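PDB 1U5Z: tumor necrosis factor ligand superfamily member 13 from Mus musculus, which acts as a secreted trimeric cytokine that binds the receptors TACI and BCMA and helps regulate tumor cell growth. Local coordinates for residues S57-H62 and V117-A122; Q70-E75 and D113-K118. All blocks are in the same frame, centred on the assembly; numbering follows the deposited sequence.

Interaction 1. Residues S57-H62 and V117-A122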
loop_
_atom_site.group_PDB
_atom_site.type_symbol
_atom_site.label_atom_id
_atom_site.label_comp_id
_atom_site.label_asym_id
_atom_site.label_seq_id
_atom_site.Cartn_x
_atom_site.Cartn_y
_atom_site.Cartn_z
ATOM N N SER A 57 -2.507 5.760 3.916
ATOM C CA SER A 57 -3.694 5.890 4.742
ATOM C C SER A 57 -4.468 4.593 4.745
ATOM O O SER A 57 -4.847 4.109 3.684
ATOM C CB SER A 57 -4.597 6.977 4.165
ATOM O OG SER A 57 -5.892 6.858 4.695
ATOM N N GLN A 58 -4.699 4.026 5.923
ATOM C CA GLN A 58 -5.681 2.961 6.065
ATOM C C GLN A 58 -6.818 3.426 6.939
ATOM O O GLN A 58 -6.620 4.170 7.899
ATOM C CB GLN A 58 -5.068 1.710 6.685
ATOM C CG GLN A 58 -6.035 0.542 6.735
ATOM C CD GLN A 58 -5.347 -0.771 7.010
ATOM O OE1 GLN A 58 -4.583 -1.248 6.180
ATOM N NE2 GLN A 58 -5.637 -1.374 8.162
ATOM N N VAL A 59 -8.018 2.993 6.588
ATOM C CA VAL A 59 -9.189 3.190 7.427
ATOM C C VAL A 59 -9.896 1.845 7.538
ATOM O O VAL A 59 -10.171 1.210 6.528
ATOM C CB VAL A 59 -10.124 4.264 6.838
ATOM C CG1 VAL A 59 -11.428 4.321 7.602
ATOM C CG2 VAL A 59 -9.440 5.640 6.848
ATOM N N LEU A 60 -10.156 1.405 8.768
ATOM C CA LEU A 60 -10.956 0.196 9.008
ATOM C C LEU A 60 -12.413 0.592 9.262
ATOM O O LEU A 60 -12.725 1.210 10.276
ATOM C CB LEU A 60 -10.395 -0.602 10.188
ATOM C CG LEU A 60 -11.136 -1.883 10.589
ATOM C CD1 LEU A 60 -11.260 -2.877 9.454
ATOM C CD2 LEU A 60 -10.437 -2.531 11.751
ATOM N N PHE A 61 -13.288 0.260 8.318
ATOM C CA PHE A 61 -14.710 0.604 8.385
ATOM C C PHE A 61 -15.531 -0.467 9.111
ATOM O O PHE A 61 -15.161 -1.638 9.104
ATOM C CB PHE A 61 -15.250 0.822 6.970
ATOM C CG PHE A 61 -14.592 1.968 6.247
ATOM C CD1 PHE A 61 -15.047 3.262 6.425
ATOM C CD2 PHE A 61 -13.510 1.755 5.410
ATOM C CE1 PHE A 61 -14.437 4.329 5.776
ATOM C CE2 PHE A 61 -12.898 2.818 4.757
ATOM C CZ PHE A 61 -13.364 4.108 4.939
ATOM N N HIS A 62 -16.629 -0.052 9.745
ATOM C CA HIS A 62 -17.566 -0.972 10.414
ATOM C C HIS A 62 -18.988 -0.934 9.844
ATOM O O HIS A 62 -19.736 -1.883 10.021
ATOM C CB HIS A 62 -17.674 -0.678 11.912
ATOM C CG HIS A 62 -16.361 -0.637 12.628
ATOM N ND1 HIS A 62 -15.573 -1.751 12.810
ATOM C CD2 HIS A 62 -15.711 0.383 13.232
ATOM C CE1 HIS A 62 -14.487 -1.418 13.484
ATOM N NE2 HIS A 62 -14.547 -0.127 13.753
ATOM N N VAL A 117 -7.911 13.628 5.953
ATOM C CA VAL A 117 -8.432 12.307 5.647
ATOM C C VAL A 117 -9.911 12.353 6.018
ATOM O O VAL A 117 -10.261 12.281 7.191
ATOM C CB VAL A 117 -7.681 11.211 6.443
ATOM C CG1 VAL A 117 -8.216 9.827 6.099
ATOM C CG2 VAL A 117 -6.203 11.274 6.157
ATOM N N LYS A 118 -10.764 12.527 5.017
ATOM C CA LYS A 118 -12.202 12.637 5.226
ATOM C C LYS A 118 -12.958 11.453 4.644
ATOM O O LYS A 118 -12.531 10.846 3.673
ATOM C CB LYS A 118 -12.730 13.916 4.579
ATOM C CG LYS A 118 -12.223 15.181 5.230
ATOM C CD LYS A 118 -12.591 16.412 4.424
ATOM C CE LYS A 118 -12.008 17.652 5.063
ATOM N NZ LYS A 118 -12.256 18.868 4.256
ATOM N N ILE A 119 -14.107 11.153 5.241
ATOM C CA ILE A 119 -15.014 10.133 4.739
ATOM C C ILE A 119 -16.334 10.821 4.420
ATOM O O ILE A 119 -16.939 11.396 5.323
ATOM C CB ILE A 119 -15.186 9.037 5.789
ATOM C CG1 ILE A 119 -13.858 8.300 5.959
ATOM C CG2 ILE A 119 -16.296 8.053 5.381
ATOM C CD1 ILE A 119 -13.730 7.613 7.248
ATOM N N PRO A 120 -16.789 10.761 3.161
ATOM C CA PRO A 120 -17.932 11.582 2.713
ATOM C C PRO A 120 -19.312 11.231 3.285
ATOM O O PRO A 120 -20.283 11.847 2.846
ATOM C CB PRO A 120 -17.945 11.377 1.188
ATOM C CG PRO A 120 -16.638 10.715 0.855
ATOM C CD PRO A 120 -16.261 9.927 2.063
ATOM N N ARG A 121 -19.407 10.277 4.209
ATOM C CA ARG A 121 -20.661 10.002 4.909
ATOM C C ARG A 121 -20.615 10.547 6.338
ATOM O O ARG A 121 -19.555 10.590 6.965
ATOM C CB ARG A 121 -20.942 8.506 4.917
ATOM N N ALA A 122 -21.771 10.963 6.843
ATOM C CA ALA A 122 -21.882 11.493 8.203
ATOM C C ALA A 122 -21.877 10.362 9.223
ATOM O O ALA A 122 -22.345 9.261 8.935
ATOM C CB ALA A 122 -23.151 12.323 8.348
#
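I119 reaches across from strand 114-119 to V59 and F61 of strand 51-61. Its CB points at the opposite strand, and both branches leaving it touch the same aromatic atom. The CG2 methyl comes within 4.2 Å of F61 CE1, while CG1 lies slightly closer to that carbon. With CG1 anti to the carbonyl carbon (chi1 -67°) and the chain extended beyond it (chi2 158°), the CD1 methyl is carried to 3.7 Å from F61 CE1. The same CD1 also meets the CG1 methyl of V59 at 4.0 Å, so one methyl touches both residues. V59 CG1 in turn rests on one face of the F61 ring, 3.3 Å above its plane and displaced toward the rim, whereas I119 approaches the ring obliquely. The two strands belong to opposing sheets of the jelly-roll beta sandwich that defines the TNF homology domain; their axes pass 9.7 Å apart at a crossing angle of -32°, and side chains alone span the gap. Alternate residues S57, V59 and F61 face the sandwich interior, where V117 and I119 answer them from the other layer. Further along, the CG1 methyl of V117 lies 4.4 Å from V59 CG2 and 4.0 Å from S57 OG. L135 adds to the packing round S57 and V117, and L126 touches both F61 and I119 at the other end. Q58 points away from this interior: its NE2 bonds to G132 O and to R85 O of a neighbouring subunit, and its OE1 to S103 OG of that same subunit, which places the back of strand 51-61 at the trimer interface.

Interaction 2. Residues Q70-E75 and D113-K118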
loop_
_atom_site.group_PDB
_atom_site.type_symbol
_atom_site.label_atom_id
_atom_site.label_comp_id
_atom_site.label_asym_id
_atom_site.label_seq_id
_atom_site.Cartn_x
_atom_site.Cartn_y
_atom_site.Cartn_z
ATOM N N GLN A 70 -12.152 6.375 2.054
ATOM C CA GLN A 70 -11.403 7.520 2.569
ATOM C C GLN A 70 -10.950 8.428 1.425
ATOM O O GLN A 70 -10.685 7.953 0.322
ATOM C CB GLN A 70 -10.185 7.041 3.374
ATOM C CG GLN A 70 -9.662 5.638 2.982
ATOM C CD GLN A 70 -8.280 5.365 3.508
ATOM O OE1 GLN A 70 -7.671 6.236 4.123
ATOM N NE2 GLN A 70 -7.772 4.169 3.273
ATOM N N VAL A 71 -10.834 9.726 1.711
ATOM C CA VAL A 71 -10.437 10.735 0.723
ATOM C C VAL A 71 -9.300 11.582 1.299
ATOM O O VAL A 71 -9.510 12.382 2.200
ATOM C CB VAL A 71 -11.622 11.651 0.341
ATOM C CG1 VAL A 71 -11.180 12.744 -0.635
ATOM C CG2 VAL A 71 -12.767 10.832 -0.253
ATOM N N VAL A 72 -8.095 11.396 0.772
ATOM C CA VAL A 72 -6.921 12.128 1.232
ATOM C C VAL A 72 -6.645 13.300 0.303
ATOM O O VAL A 72 -6.382 13.105 -0.879
ATOM C CB VAL A 72 -5.696 11.229 1.286
ATOM C CG1 VAL A 72 -4.511 11.985 1.858
ATOM C CG2 VAL A 72 -5.993 9.986 2.126
ATOM N N SER A 73 -6.693 14.512 0.853
ATOM C CA SER A 73 -6.548 15.734 0.074
ATOM C C SER A 73 -5.568 16.710 0.696
ATOM O O SER A 73 -5.153 16.552 1.831
ATOM C CB SER A 73 -7.926 16.396 -0.102
ATOM O OG SER A 73 -8.928 15.673 0.598
ATOM N N ARG A 74 -5.166 17.703 -0.088
ATOM C CA ARG A 74 -4.381 18.822 0.407
ATOM C C ARG A 74 -5.068 20.129 0.017
ATOM O O ARG A 74 -5.711 20.216 -1.029
ATOM C CB ARG A 74 -2.951 18.782 -0.158
ATOM C CG ARG A 74 -2.682 19.749 -1.330
ATOM C CD ARG A 74 -1.225 19.863 -1.716
ATOM N NE ARG A 74 -0.910 19.086 -2.908
ATOM C CZ ARG A 74 -0.795 19.577 -4.138
ATOM N NH1 ARG A 74 -0.966 20.873 -4.384
ATOM N NH2 ARG A 74 -0.503 18.756 -5.140
ATOM N N GLU A 75 -4.912 21.147 0.855
ATOM C CA GLU A 75 -5.360 22.484 0.527
ATOM C C GLU A 75 -4.208 23.461 0.746
ATOM O O GLU A 75 -3.694 23.576 1.852
ATOM C CB GLU A 75 -6.576 22.863 1.373
ATOM C CG GLU A 75 -7.261 24.140 0.913
ATOM C CD GLU A 75 -8.651 24.329 1.497
ATOM O OE1 GLU A 75 -9.248 25.417 1.283
ATOM O OE2 GLU A 75 -9.153 23.399 2.160
ATOM N N ASP A 113 0.569 23.810 3.409
ATOM C CA ASP A 113 -0.474 22.861 3.011
ATOM C C ASP A 113 -1.114 22.209 4.234
ATOM O O ASP A 113 -0.448 21.941 5.224
ATOM C CB ASP A 113 0.080 21.743 2.119
ATOM C CG ASP A 113 0.305 22.173 0.680
ATOM O OD1 ASP A 113 -0.144 23.263 0.258
ATOM O OD2 ASP A 113 0.918 21.433 -0.113
ATOM N N ILE A 114 -2.407 21.942 4.138
ATOM C CA ILE A 114 -3.121 21.155 5.134
ATOM C C ILE A 114 -3.521 19.840 4.489
ATOM O O ILE A 114 -4.024 19.821 3.372
ATOM C CB ILE A 114 -4.366 21.914 5.676
ATOM C CG1 ILE A 114 -5.250 20.969 6.491
ATOM C CG2 ILE A 114 -5.164 22.548 4.546
ATOM C CD1 ILE A 114 -6.512 21.582 7.030
ATOM N N ILE A 115 -3.290 18.746 5.209
ATOM C CA ILE A 115 -3.616 17.405 4.746
ATOM C C ILE A 115 -4.803 16.889 5.548
ATOM O O ILE A 115 -4.808 16.973 6.776
ATOM C CB ILE A 115 -2.418 16.461 4.934
ATOM C CG1 ILE A 115 -1.157 17.048 4.279
ATOM C CG2 ILE A 115 -2.746 15.066 4.346
ATOM C CD1 ILE A 115 -1.122 16.954 2.741
ATOM N N THR A 116 -5.808 16.359 4.855
ATOM C CA THR A 116 -6.981 15.791 5.519
ATOM C C THR A 116 -7.273 14.378 5.062
ATOM O O THR A 116 -6.927 13.981 3.949
ATOM C CB THR A 116 -8.244 16.661 5.312
ATOM O OG1 THR A 116 -8.268 17.212 3.984
ATOM C CG2 THR A 116 -8.220 17.874 6.234
ATOM N N VAL A 117 -7.911 13.628 5.953
ATOM C CA VAL A 117 -8.432 12.307 5.647
ATOM C C VAL A 117 -9.911 12.353 6.018
ATOM O O VAL A 117 -10.261 12.281 7.191
ATOM C CB VAL A 117 -7.681 11.211 6.443
ATOM C CG1 VAL A 117 -8.216 9.827 6.099
ATOM C CG2 VAL A 117 -6.203 11.274 6.157
ATOM N N LYS A 118 -10.764 12.527 5.017
ATOM C CA LYS A 118 -12.202 12.637 5.226
ATOM C C LYS A 118 -12.958 11.453 4.644
ATOM O O LYS A 118 -12.531 10.846 3.673
ATOM C CB LYS A 118 -12.730 13.916 4.579
ATOM C CG LYS A 118 -12.223 15.181 5.230
ATOM C CD LYS A 118 -12.591 16.412 4.424
ATOM C CE LYS A 118 -12.008 17.652 5.063
ATOM N NZ LYS A 118 -12.256 18.868 4.256
#
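The guanidinium of R74 and the carboxylate of D113 lie with their planes only 19° apart, but D113 OD2 approaches the guanidinium obliquely and no salt bridge forms: R74 NE remains 4.1 Å from that oxygen. The aliphatic R74 CD comes closer, 3.1 Å from D113 OD2. Beyond CD, the bend at chi3 (102°) turns the guanidinium toward E81, with which NH2 forms a salt bridge, while D113 OD2 accepts a hydrogen bond from H110 N. At the other end, the flat amide of Q70 runs beside V117, with OE1 4.1 Å from V117 CG1, and its NE2 bonds to S57 O.

Between these ends the backbones form an antiparallel ladder. The hydrogen-bonded pairs V71-K118, S73-T116 and E75-I114 exchange two bonds each. The shortest, from V71 N to K118 O (2.8 Å), is bent at 138°, while its partner from K118 N to V71 O is nearly straight at 170°. The non-hydrogen-bonded pairs V72-V117 and R74-I115 alternate with them. V72 CG2 meets V117 CG2 at 4.2 Å on the face that carries I115. On the reverse face, E75 CB packs against I114 CG2 at 3.5 Å, while S73 OG, buried without a polar partner in the model, stays 3.8 Å from T116 OG1.

This pairing lies within one layer of the TNF-fold sandwich. Strand 68-75 pairs along its other edge with strand 80-88, strand 114-119 pairs in turn with strands 24-34 and 44-47, and V72 and V117 look across the core at strand 51-61.

Overall arrangement
From the N terminus, the chain first supplies S57-H62 on strand 51-61, then turns into strand 68-75, which holds Q70-E75. It returns through strands 80-88 and 99-109 before strand 114-119 closes both contacts. The span bounded by interaction 2 therefore falls within the longer one bounded by interaction 1, and the two share V117 and K118. Interaction 2 joins neighbouring strands within one sheet; interaction 1 ties that sheet to the opposing layer. Their centres are about 12 Å apart, and Q70 of interaction 2 meets strand 51-61 beside interaction 1, its OE1 packing 3.3 Å from V59 CG2.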